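Local coordinates for DltD domain-containing protein (Beauveria bassiana, PDB 7D78) that is a thioesterase of the alpha/beta hydrolase fold that probably releases a polyketide chain by cyclising it to a medium-ring lactone, at residues L191-S196 with N232-Q237. Sequence-based numbering, arbitrary orientation.
Sequences LPPFNS and NKIALQ
The carbonyl oxygen of L191 takes two groups from K233 and I234. I234 N reaches L191 O at 2.8 Å in a nearly straight bond (171° at the hydrogen). K233 CA adds a CA-H...O contact to the same oxygen at 3.4 Å. The return bond, L191 N to I234 O, is 3.0 Å long. L191 and I234 thus form an antiparallel hydrogen-bonded pair in a two-stranded ribbon, separate from the large sheet of the hydrolase fold.

Both side chains leave on the same face, beside Y239 of helix 238-244. With CG between the backbone N and the carbonyl carbon (chi1 73°), L191 lays CD2 against I234 CG1 and L236 CD1, each 3.9 Å away. P193 CG meets the other branch of I234, CG2.

Beyond the pair the two segments are bridged by a water. It accepts from F194 N at 3.1 Å and donates to N232 OD1 at 2.7 Å. The anti chi1 of N232 (-174°) brings its amide end nearer 191-196, where OD1 takes the water and lies 3.6 Å from P193 CD. P193 has no N-H to offer at the next hydrogen-bonding position, consistent with the ladder ending at L191 and a water making the next link.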
ATOM      1  N   LEU A 191     -15.578   2.881  14.276  1.00 21.79           N
ATOM      2  CA  LEU A 191     -16.856   2.201  14.121  1.00 26.06           C
ATOM      3  C   LEU A 191     -16.643   0.714  14.346  1.00 24.30           C
ATOM      4  O   LEU A 191     -15.533   0.215  14.123  1.00 19.86           O
ATOM      5  CB  LEU A 191     -17.455   2.454  12.730  1.00 21.59           C
ATOM      6  CG  LEU A 191     -16.804   1.755  11.516  1.00 20.21           C
ATOM      7  CD1 LEU A 191     -17.706   1.894  10.313  1.00 22.73           C
ATOM      8  CD2 LEU A 191     -15.426   2.327  11.185  1.00 20.22           C
ATOM      9  N   PRO A 192     -17.669  -0.018  14.774  1.00 22.18           N
ATOM     10  CA  PRO A 192     -17.581  -1.479  14.778  1.00 26.76           C
ATOM     11  C   PRO A 192     -17.393  -1.987  13.362  1.00 24.33           C
ATOM     12  O   PRO A 192     -18.030  -1.471  12.433  1.00 23.28           O
ATOM     13  CB  PRO A 192     -18.942  -1.928  15.349  1.00 26.72           C
ATOM     14  CG  PRO A 192     -19.583  -0.701  15.896  1.00 37.51           C
ATOM     15  CD  PRO A 192     -19.025   0.450  15.116  1.00 25.88           C
ATOM     16  N   PRO A 193     -16.517  -2.975  13.149  1.00 23.73           N
ATOM     17  CA  PRO A 193     -16.345  -3.521  11.792  1.00 21.07           C
ATOM     18  C   PRO A 193     -17.613  -4.133  11.221  1.00 26.21           C
ATOM     19  O   PRO A 193     -17.709  -4.295   9.995  1.00 19.66           O
ATOM     20  CB  PRO A 193     -15.256  -4.594  11.961  1.00 24.35           C
ATOM     21  CG  PRO A 193     -14.755  -4.483  13.362  1.00 25.56           C
ATOM     22  CD  PRO A 193     -15.677  -3.645  14.159  1.00 21.13           C
ATOM     23  N   PHE A 194     -18.567  -4.517  12.074  1.00 22.46           N
ATOM     24  CA  PHE A 194     -19.856  -5.053  11.648  1.00 25.94           C
ATOM     25  C   PHE A 194     -20.926  -4.525  12.596  1.00 26.70           C
ATOM     26  O   PHE A 194     -20.824  -4.726  13.811  1.00 28.21           O
ATOM     27  CB  PHE A 194     -19.851  -6.590  11.644  1.00 27.07           C
ATOM     28  CG  PHE A 194     -18.723  -7.193  10.842  1.00 26.43           C
ATOM     29  CD1 PHE A 194     -17.507  -7.466  11.434  1.00 25.08           C
ATOM     30  CD2 PHE A 194     -18.889  -7.486   9.493  1.00 26.96           C
ATOM     31  CE1 PHE A 194     -16.463  -8.013  10.703  1.00 27.09           C
ATOM     32  CE2 PHE A 194     -17.846  -8.033   8.756  1.00 25.84           C
ATOM     33  CZ  PHE A 194     -16.632  -8.297   9.370  1.00 25.52           C
ATOM     34  N   ASN A 195     -21.929  -3.837  12.053  1.00 28.94           N
ATOM     35  CA  ASN A 195     -23.026  -3.360  12.886  1.00 35.02           C
ATOM     36  C   ASN A 195     -24.060  -4.472  13.059  1.00 33.84           C
ATOM     37  O   ASN A 195     -23.927  -5.571  12.513  1.00 30.94           O
ATOM     38  CB  ASN A 195     -23.637  -2.078  12.306  1.00 31.58           C
ATOM     39  CG  ASN A 195     -24.356  -2.290  10.973  1.00 31.90           C
ATOM     40  OD1 ASN A 195     -24.797  -3.386  10.642  1.00 32.36           O
ATOM     41  ND2 ASN A 195     -24.475  -1.214  10.202  1.00 34.97           N
ATOM     42  N   SER A 196     -25.119  -4.176  13.821  1.00 35.31           N
ATOM     43  CA  SER A 196     -26.122  -5.188  14.140  1.00 34.80           C
ATOM     44  C   SER A 196     -26.833  -5.729  12.906  1.00 35.67           C
ATOM     45  O   SER A 196     -27.375  -6.839  12.955  1.00 36.97           O
ATOM     46  CB  SER A 196     -27.150  -4.617  15.113  1.00 35.90           C
ATOM     47  OG  SER A 196     -27.846  -3.558  14.492  1.00 35.52           O
ATOM     48  N   ASN A 232     -13.853  -3.837  20.041  1.00 19.78           N
ATOM     49  CA  ASN A 232     -14.734  -4.146  18.911  1.00 24.10           C
ATOM     50  C   ASN A 232     -14.997  -2.885  18.080  1.00 22.14           C
ATOM     51  O   ASN A 232     -16.127  -2.441  17.875  1.00 21.47           O
ATOM     52  CB  ASN A 232     -16.028  -4.784  19.403  1.00 27.71           C
ATOM     53  CG  ASN A 232     -16.915  -5.258  18.266  1.00 32.12           C
ATOM     54  OD1 ASN A 232     -16.443  -5.527  17.163  1.00 28.78           O
ATOM     55  ND2 ASN A 232     -18.211  -5.369  18.535  1.00 28.48           N
ATOM     56  N   LYS A 233     -13.902  -2.301  17.599  1.00 21.17           N
ATOM     57  CA  LYS A 233     -13.974  -1.084  16.805  1.00 18.10           C
ATOM     58  C   LYS A 233     -12.745  -1.026  15.916  1.00 21.44           C
ATOM     59  O   LYS A 233     -11.698  -1.570  16.268  1.00 19.18           O
ATOM     60  CB  LYS A 233     -14.045   0.173  17.689  1.00 21.66           C
ATOM     61  CG  LYS A 233     -12.852   0.332  18.652  1.00 22.31           C
ATOM     62  CD  LYS A 233     -12.937   1.630  19.483  1.00 32.65           C
ATOM     63  CE  LYS A 233     -11.694   1.797  20.376  1.00 35.76           C
ATOM     64  NZ  LYS A 233     -11.698   3.076  21.163  1.00 31.31           N
ATOM     65  N   ILE A 234     -12.888  -0.378  14.748  1.00 19.34           N
ATOM     66  CA  ILE A 234     -11.749  -0.087  13.884  1.00 18.95           C
ATOM     67  C   ILE A 234     -11.775   1.388  13.513  1.00 22.08           C
ATOM     68  O   ILE A 234     -12.821   2.042  13.532  1.00 20.26           O
ATOM     69  CB  ILE A 234     -11.736  -0.946  12.596  1.00 18.81           C
ATOM     70  CG1 ILE A 234     -13.041  -0.727  11.795  1.00 18.27           C
ATOM     71  CG2 ILE A 234     -11.508  -2.416  12.933  1.00 18.93           C
ATOM     72  CD1 ILE A 234     -13.007  -1.285  10.372  1.00 19.48           C
ATOM     73  N   ALA A 235     -10.604   1.907  13.157  1.00 19.67           N
ATOM     74  CA  ALA A 235     -10.542   3.217  12.522  1.00 20.50           C
ATOM     75  C   ALA A 235     -11.136   3.135  11.121  1.00 19.70           C
ATOM     76  O   ALA A 235     -10.800   2.229  10.350  1.00 18.30           O
ATOM     77  CB  ALA A 235      -9.096   3.707  12.445  1.00 19.03           C
ATOM     78  N   LEU A 236     -12.019   4.082  10.787  1.00 18.60           N
ATOM     79  CA  LEU A 236     -12.551   4.147   9.427  1.00 19.17           C
ATOM     80  C   LEU A 236     -11.442   4.173   8.375  1.00 19.56           C
ATOM     81  O   LEU A 236     -11.606   3.612   7.281  1.00 17.88           O
ATOM     82  CB  LEU A 236     -13.455   5.380   9.273  1.00 17.02           C
ATOM     83  CG  LEU A 236     -14.238   5.491   7.956  1.00 19.00           C
ATOM     84  CD1 LEU A 236     -15.553   4.658   8.003  1.00 17.69           C
ATOM     85  CD2 LEU A 236     -14.536   6.952   7.649  1.00 19.01           C
ATOM     86  N   GLN A 237     -10.299   4.799   8.687  1.00 16.72           N
ATOM     87  CA  GLN A 237      -9.222   4.897   7.700  1.00 17.46           C
ATOM     88  C   GLN A 237      -8.687   3.536   7.278  1.00 18.48           C
ATOM     89  O   GLN A 237      -7.979   3.455   6.265  1.00 18.30           O
ATOM     90  CB  GLN A 237      -8.079   5.758   8.238  1.00 17.41           C
ATOM     91  CG  GLN A 237      -8.410   7.255   8.283  1.00 16.82           C
ATOM     92  CD  GLN A 237      -8.847   7.809   6.922  1.00 21.70           C
ATOM     93  OE1 GLN A 237      -8.307   7.428   5.882  1.00 20.80           O
ATOM     94  NE2 GLN A 237      -9.827   8.718   6.935  1.00 17.73           N
TER
HETATM   95  O   HOH W   1     -17.993  -5.659  14.905  1.00 25.74           O